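Digeranylgeranylglycerophospholipid reductase (Sulfolobus acidocaldarius, PDB 4OPD) reduces the double bonds of geranylgeranyl chains on archaeal glycerophospholipids, using FAD, to give saturated phytanyl membrane lipids. Local coordinates at residues Thr86-Asn91 against Lys370-Glu375. Numbering follows the deposited sequence.
Sequences TVWTVN and KIIKEE. With GRG (geranylgeranyl diphosphate), chain F; GRG (geranylgeranyl diphosphate), chain D.
The indole of W88 meets I371 at its edge, where I371 CG2 sits near the ring plane, 4.2 Å from CH2. I372 CG1, K370 NZ, E374 CB and C20 of the geranylgeranyl diphosphate of chain F approach the ring obliquely. I372 crosses it at about a right angle, bringing CG1 to 3.4 Å from W88 CH2, while C20 of that ligand lies 3.6 Å from W88 CZ3. K370, bent at chi2 and chi3, runs past the pyrrole part in the opposite sense; its NZ stands 3.4 Å from W88 NE1, but both are donors, so this is proximity and not a hydrogen bond. The E374 carboxylate is almost perpendicular to the indole. Its OE2 accepts the T89 backbone N-H in a 2.9 Å bond, nearly straight at 169°, with the nitrogen 48° out of the carboxylate plane. Placing CG between backbone N and carbonyl carbon (chi1 61°), with the chain extended beyond it, carries the acid to this amide. W88 and V90 make backbone bonds to L79 and I77 of strand 70-80; the intervening T89 amide is bonded by E374, which joins strand 87-97 to segment 370-375. M367 and L377 also pack on W88. An alanine in place of W88 would probably open a gap beside I372 and remove an aromatic contact to C20 of the prenyl chain. The same isoleucines reach that ligand: I372 CG2 lies 3.5 Å from its C14 and I371 CG2 3.6 Å from its C16. The chemistry is therefore divided: one directed bond from a strand N-H to a glutamate side chain, and a hydrocarbon wall against the bound prenyl chain, consistent with a site for isoprenoid tails.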
ATOM      1  N   THR A  86      24.355 -13.450  -2.058  1.00 18.33           N
ATOM      2  CA  THR A  86      24.462 -12.083  -2.546  1.00 14.87           C
ATOM      3  C   THR A  86      23.537 -11.148  -1.793  1.00 18.08           C
ATOM      4  O   THR A  86      22.327 -11.356  -1.771  1.00 17.55           O
ATOM      5  CB  THR A  86      24.138 -11.996  -4.038  1.00 20.90           C
ATOM      6  OG1 THR A  86      25.002 -12.882  -4.758  1.00 16.49           O
ATOM      7  CG2 THR A  86      24.357 -10.579  -4.528  1.00 20.56           C
ATOM      8  N   VAL A  87      24.104 -10.101  -1.202  1.00 15.46           N
ATOM      9  CA  VAL A  87      23.300  -9.112  -0.476  1.00 19.48           C
ATOM     10  C   VAL A  87      23.488  -7.731  -1.079  1.00 26.44           C
ATOM     11  O   VAL A  87      24.616  -7.262  -1.211  1.00 24.44           O
ATOM     12  CB  VAL A  87      23.681  -9.054   1.009  1.00 22.02           C
ATOM     13  CG1 VAL A  87      22.905  -7.945   1.721  1.00 17.25           C
ATOM     14  CG2 VAL A  87      23.438 -10.397   1.655  1.00 27.01           C
ATOM     15  N   TRP A  88      22.386  -7.090  -1.451  1.00 18.03           N
ATOM     16  CA  TRP A  88      22.436  -5.729  -1.957  1.00 22.77           C
ATOM     17  C   TRP A  88      21.976  -4.759  -0.891  1.00 27.52           C
ATOM     18  O   TRP A  88      20.974  -5.000  -0.225  1.00 26.96           O
ATOM     19  CB  TRP A  88      21.568  -5.581  -3.198  1.00 17.61           C
ATOM     20  CG  TRP A  88      22.175  -6.186  -4.431  1.00 20.89           C
ATOM     21  CD1 TRP A  88      23.454  -6.641  -4.588  1.00 27.16           C
ATOM     22  CD2 TRP A  88      21.511  -6.409  -5.675  1.00 21.22           C
ATOM     23  NE1 TRP A  88      23.627  -7.129  -5.867  1.00 28.84           N
ATOM     24  CE2 TRP A  88      22.445  -6.997  -6.551  1.00 24.59           C
ATOM     25  CE3 TRP A  88      20.213  -6.163  -6.135  1.00 20.62           C
ATOM     26  CZ2 TRP A  88      22.123  -7.344  -7.856  1.00 28.23           C
ATOM     27  CZ3 TRP A  88      19.894  -6.509  -7.433  1.00 23.99           C
ATOM     28  CH2 TRP A  88      20.849  -7.095  -8.278  1.00 25.01           C
ATOM     29  N   THR A  89      22.714  -3.667  -0.721  1.00 25.09           N
ATOM     30  CA  THR A  89      22.360  -2.669   0.279  1.00 28.74           C
ATOM     31  C   THR A  89      21.819  -1.404  -0.383  1.00 29.42           C
ATOM     32  O   THR A  89      22.380  -0.918  -1.364  1.00 30.70           O
ATOM     33  CB  THR A  89      23.573  -2.309   1.167  1.00 29.26           C
ATOM     34  OG1 THR A  89      24.052  -3.492   1.819  1.00 29.89           O
ATOM     35  CG2 THR A  89      23.176  -1.278   2.222  1.00 27.14           C
ATOM     36  N   VAL A  90      20.704  -0.893   0.134  1.00 26.37           N
ATOM     37  CA  VAL A  90      20.205   0.406  -0.302  1.00 32.33           C
ATOM     38  C   VAL A  90      20.063   1.289   0.926  1.00 24.45           C
ATOM     39  O   VAL A  90      19.372   0.942   1.875  1.00 33.29           O
ATOM     40  CB  VAL A  90      18.853   0.307  -1.072  1.00 41.12           C
ATOM     41  CG1 VAL A  90      19.056  -0.359  -2.424  1.00 43.67           C
ATOM     42  CG2 VAL A  90      17.813  -0.450  -0.268  1.00 45.82           C
ATOM     43  N   ASN A  91      20.752   2.422   0.921  1.00 24.52           N
ATOM     44  CA  ASN A  91      20.713   3.329   2.055  1.00 27.00           C
ATOM     45  C   ASN A  91      19.579   4.336   1.899  1.00 34.11           C
ATOM     46  O   ASN A  91      19.263   4.763   0.785  1.00 32.13           O
ATOM     47  CB  ASN A  91      22.054   4.048   2.217  1.00 30.31           C
ATOM     48  CG  ASN A  91      23.216   3.085   2.391  1.00 33.59           C
ATOM     49  OD1 ASN A  91      24.270   3.250   1.782  1.00 43.80           O
ATOM     50  ND2 ASN A  91      23.024   2.071   3.222  1.00 29.07           N
ATOM     51  N   LYS A 370      25.640  -9.425 -10.865  1.00 21.55           N
ATOM     52  CA  LYS A 370      25.466  -7.970 -10.803  1.00 26.64           C
ATOM     53  C   LYS A 370      24.715  -7.431 -12.016  1.00 29.12           C
ATOM     54  O   LYS A 370      25.118  -6.445 -12.634  1.00 29.47           O
ATOM     55  CB  LYS A 370      26.824  -7.267 -10.677  1.00 29.08           C
ATOM     56  CG  LYS A 370      27.477  -7.430  -9.313  1.00 46.50           C
ATOM     57  CD  LYS A 370      26.579  -6.875  -8.201  1.00 55.23           C
ATOM     58  CE  LYS A 370      26.258  -5.400  -8.424  1.00 56.05           C
ATOM     59  NZ  LYS A 370      25.610  -4.784  -7.237  1.00 63.13           N
ATOM     60  N   ILE A 371      23.610  -8.090 -12.333  1.00 20.15           N
ATOM     61  CA  ILE A 371      22.769  -7.737 -13.466  1.00 22.99           C
ATOM     62  C   ILE A 371      22.384  -6.250 -13.444  1.00 27.55           C
ATOM     63  O   ILE A 371      22.207  -5.632 -14.501  1.00 22.89           O
ATOM     64  CB  ILE A 371      21.522  -8.652 -13.472  1.00 24.25           C
ATOM     65  CG1 ILE A 371      20.784  -8.594 -14.804  1.00 27.90           C
ATOM     66  CG2 ILE A 371      20.599  -8.354 -12.280  1.00 26.20           C
ATOM     67  CD1 ILE A 371      19.611  -9.536 -14.838  1.00 22.71           C
ATOM     68  N   ILE A 372      22.271  -5.689 -12.237  1.00 22.63           N
ATOM     69  CA  ILE A 372      22.147  -4.248 -12.028  1.00 21.24           C
ATOM     70  C   ILE A 372      23.039  -3.844 -10.872  1.00 31.07           C
ATOM     71  O   ILE A 372      23.413  -4.682 -10.051  1.00 31.87           O
ATOM     72  CB  ILE A 372      20.695  -3.799 -11.706  1.00 27.16           C
ATOM     73  CG1 ILE A 372      20.160  -4.535 -10.481  1.00 31.81           C
ATOM     74  CG2 ILE A 372      19.793  -4.022 -12.892  1.00 30.75           C
ATOM     75  CD1 ILE A 372      18.877  -3.947  -9.909  1.00 31.52           C
ATOM     76  N   LYS A 373      23.389  -2.566 -10.803  1.00 28.11           N
ATOM     77  CA  LYS A 373      24.096  -2.073  -9.634  1.00 34.16           C
ATOM     78  C   LYS A 373      23.095  -1.927  -8.489  1.00 39.12           C
ATOM     79  O   LYS A 373      21.910  -1.697  -8.730  1.00 32.95           O
ATOM     80  CB  LYS A 373      24.780  -0.742  -9.924  1.00 42.09           C
ATOM     81  CG  LYS A 373      25.788  -0.801 -11.051  1.00 47.86           C
ATOM     82  CD  LYS A 373      26.399   0.567 -11.289  1.00 56.06           C
ATOM     83  CE  LYS A 373      27.420   0.528 -12.407  1.00 60.73           C
ATOM     84  NZ  LYS A 373      27.980   1.881 -12.671  1.00 67.37           N
ATOM     85  N   GLU A 374      23.562  -2.059  -7.250  1.00 34.41           N
ATOM     86  CA  GLU A 374      22.681  -1.854  -6.110  1.00 41.42           C
ATOM     87  C   GLU A 374      22.218  -0.393  -6.088  1.00 46.30           C
ATOM     88  O   GLU A 374      21.160  -0.080  -5.534  1.00 54.61           O
ATOM     89  CB  GLU A 374      23.364  -2.252  -4.785  1.00 36.94           C
ATOM     90  CG  GLU A 374      24.620  -1.479  -4.424  1.00 40.48           C
ATOM     91  CD  GLU A 374      25.267  -1.969  -3.125  1.00 44.77           C
ATOM     92  OE1 GLU A 374      26.166  -1.269  -2.608  1.00 43.45           O
ATOM     93  OE2 GLU A 374      24.882  -3.047  -2.613  1.00 39.52           O
ATOM     94  N   GLU A 375      22.985   0.494  -6.721  1.00 39.48           N
ATOM     95  CA  GLU A 375      22.587   1.895  -6.791  1.00 47.69           C
ATOM     96  C   GLU A 375      21.482   2.100  -7.828  1.00 50.18           C
ATOM     97  O   GLU A 375      20.616   2.957  -7.652  1.00 54.56           O
ATOM     98  CB  GLU A 375      23.790   2.791  -7.097  1.00 57.31           C
ATOM     99  CG  GLU A 375      24.309   2.724  -8.517  1.00 64.33           C
ATOM    100  CD  GLU A 375      25.658   3.401  -8.657  1.00 76.58           C
ATOM    101  OE1 GLU A 375      25.922   4.009  -9.717  1.00 82.51           O
ATOM    102  OE2 GLU A 375      26.457   3.321  -7.703  1.00 80.43           O
TER
HETATM  103  C20 GRG F 504      17.565  -8.577  -9.260  0.90 48.10           C
HETATM  104  C19 GRG F 504      16.942 -10.829 -10.439  0.90 43.79           C
HETATM  105  C18 GRG F 504      17.155  -9.332 -10.503  0.90 44.08           C
HETATM  106  C17 GRG F 504      16.993  -8.666 -11.660  0.90 40.12           C
HETATM  107  C16 GRG F 504      17.226  -7.171 -11.738  0.90 42.61           C
HETATM  108  C14 GRG F 504      16.585  -4.585 -14.141  0.90 32.71           C
HETATM  109  C13 GRG F 504      16.174  -5.124 -12.790  0.90 31.24           C
HETATM  110  C15 GRG F 504      16.107  -6.617 -12.565  0.90 34.78           C
HETATM  111  C12 GRG F 504      15.814  -4.290 -11.792  0.90 28.20           C
HETATM  112  C11 GRG F 504      15.791  -2.787 -11.965  0.90 27.49           C
HETATM  113  C9  GRG F 504      14.375  -2.418 -12.395  0.90 23.10           C
HETATM  114  C8  GRG F 504      13.574  -1.869 -11.224  0.90 25.20           C
HETATM  115  C10 GRG F 504      12.264  -1.174 -11.530  0.90 23.98           C
HETATM  116  C7  GRG F 504      14.010  -1.991  -9.946  0.90 30.72           C
HETATM  117  C6  GRG F 504      13.299  -1.408  -8.728  0.90 33.04           C
HETATM  118  C5  GRG F 504      12.107  -2.153  -8.206  0.90 41.34           C
HETATM  119  C3  GRG F 504      11.750  -1.526  -6.872  0.90 35.18           C
HETATM  120  C4  GRG F 504      12.668  -1.731  -5.690  0.90 25.61           C
HETATM  121  C2  GRG F 504      10.622  -0.799  -6.717  0.90 31.65           C
HETATM  122  C1  GRG F 504      10.281  -0.213  -5.356  0.90 29.09           C
HETATM  123  O1  GRG F 504       9.524   0.972  -5.470  0.90 20.39           O
HETATM  124  C20 GRG D 502       6.864  -5.925   4.624  0.90 17.16           C
HETATM  125  C19 GRG D 502       4.714  -6.015   3.137  0.90 12.85           C
HETATM  126  C18 GRG D 502       5.954  -5.284   3.600  0.90 24.22           C
HETATM  127  C17 GRG D 502       6.249  -4.062   3.111  0.90 26.50           C
HETATM  128  C16 GRG D 502       7.492  -3.332   3.569  0.90 18.25           C
HETATM  129  C14 GRG D 502      10.113  -2.278   2.335  0.90 22.24           C
HETATM  130  C13 GRG D 502       9.002  -1.470   2.970  0.90 23.98           C
HETATM  131  C15 GRG D 502       7.575  -1.972   2.894  0.90 22.42           C
HETATM  132  C12 GRG D 502       9.257  -0.317   3.620  0.90 22.15           C
HETATM  133  C11 GRG D 502      10.642   0.271   3.786  0.90 21.16           C
HETATM  134  C9  GRG D 502      10.466   1.723   4.174  0.90 23.21           C
HETATM  135  C8  GRG D 502      11.763   2.307   4.672  0.90 22.32           C
HETATM  136  C10 GRG D 502      12.161   2.177   6.128  0.90 18.97           C
HETATM  137  C7  GRG D 502      12.574   2.948   3.814  0.90 24.70           C
HETATM  138  C6  GRG D 502      13.875   3.526   4.321  0.90 33.72           C
HETATM  139  C5  GRG D 502      15.011   2.830   3.606  0.90 37.63           C
HETATM  140  C3  GRG D 502      15.253   3.506   2.272  0.90 37.11           C
HETATM  141  C4  GRG D 502      16.150   2.838   1.255  0.90 25.02           C
HETATM  142  C2  GRG D 502      14.677   4.698   1.993  0.90 44.19           C
HETATM  143  C1  GRG D 502      14.916   5.376   0.662  0.90 55.91           C
HETATM  144  O1  GRG D 502      14.248   6.618   0.646  0.90 63.34           O
HETATM  145  PA  GRG D 502      15.032   7.868   0.079  0.90103.60           P
HETATM  146  O1A GRG D 502      14.555   8.171  -1.324  0.90107.53           O
HETATM  147  O3A GRG D 502      16.580   7.518   0.045  0.90123.42           O
HETATM  148  O2A GRG D 502      14.782   9.060   0.975  0.90 98.54           O
HETATM  149  PB  GRG D 502      17.761   8.571   0.162  0.90 85.71           P
HETATM  150  O1B GRG D 502      19.079   7.872  -0.102  0.90 75.81           O
HETATM  151  O2B GRG D 502      17.564   9.674  -0.857  0.90 86.16           O
HETATM  152  O3B GRG D 502      17.756   9.159   1.559  0.90 85.56           O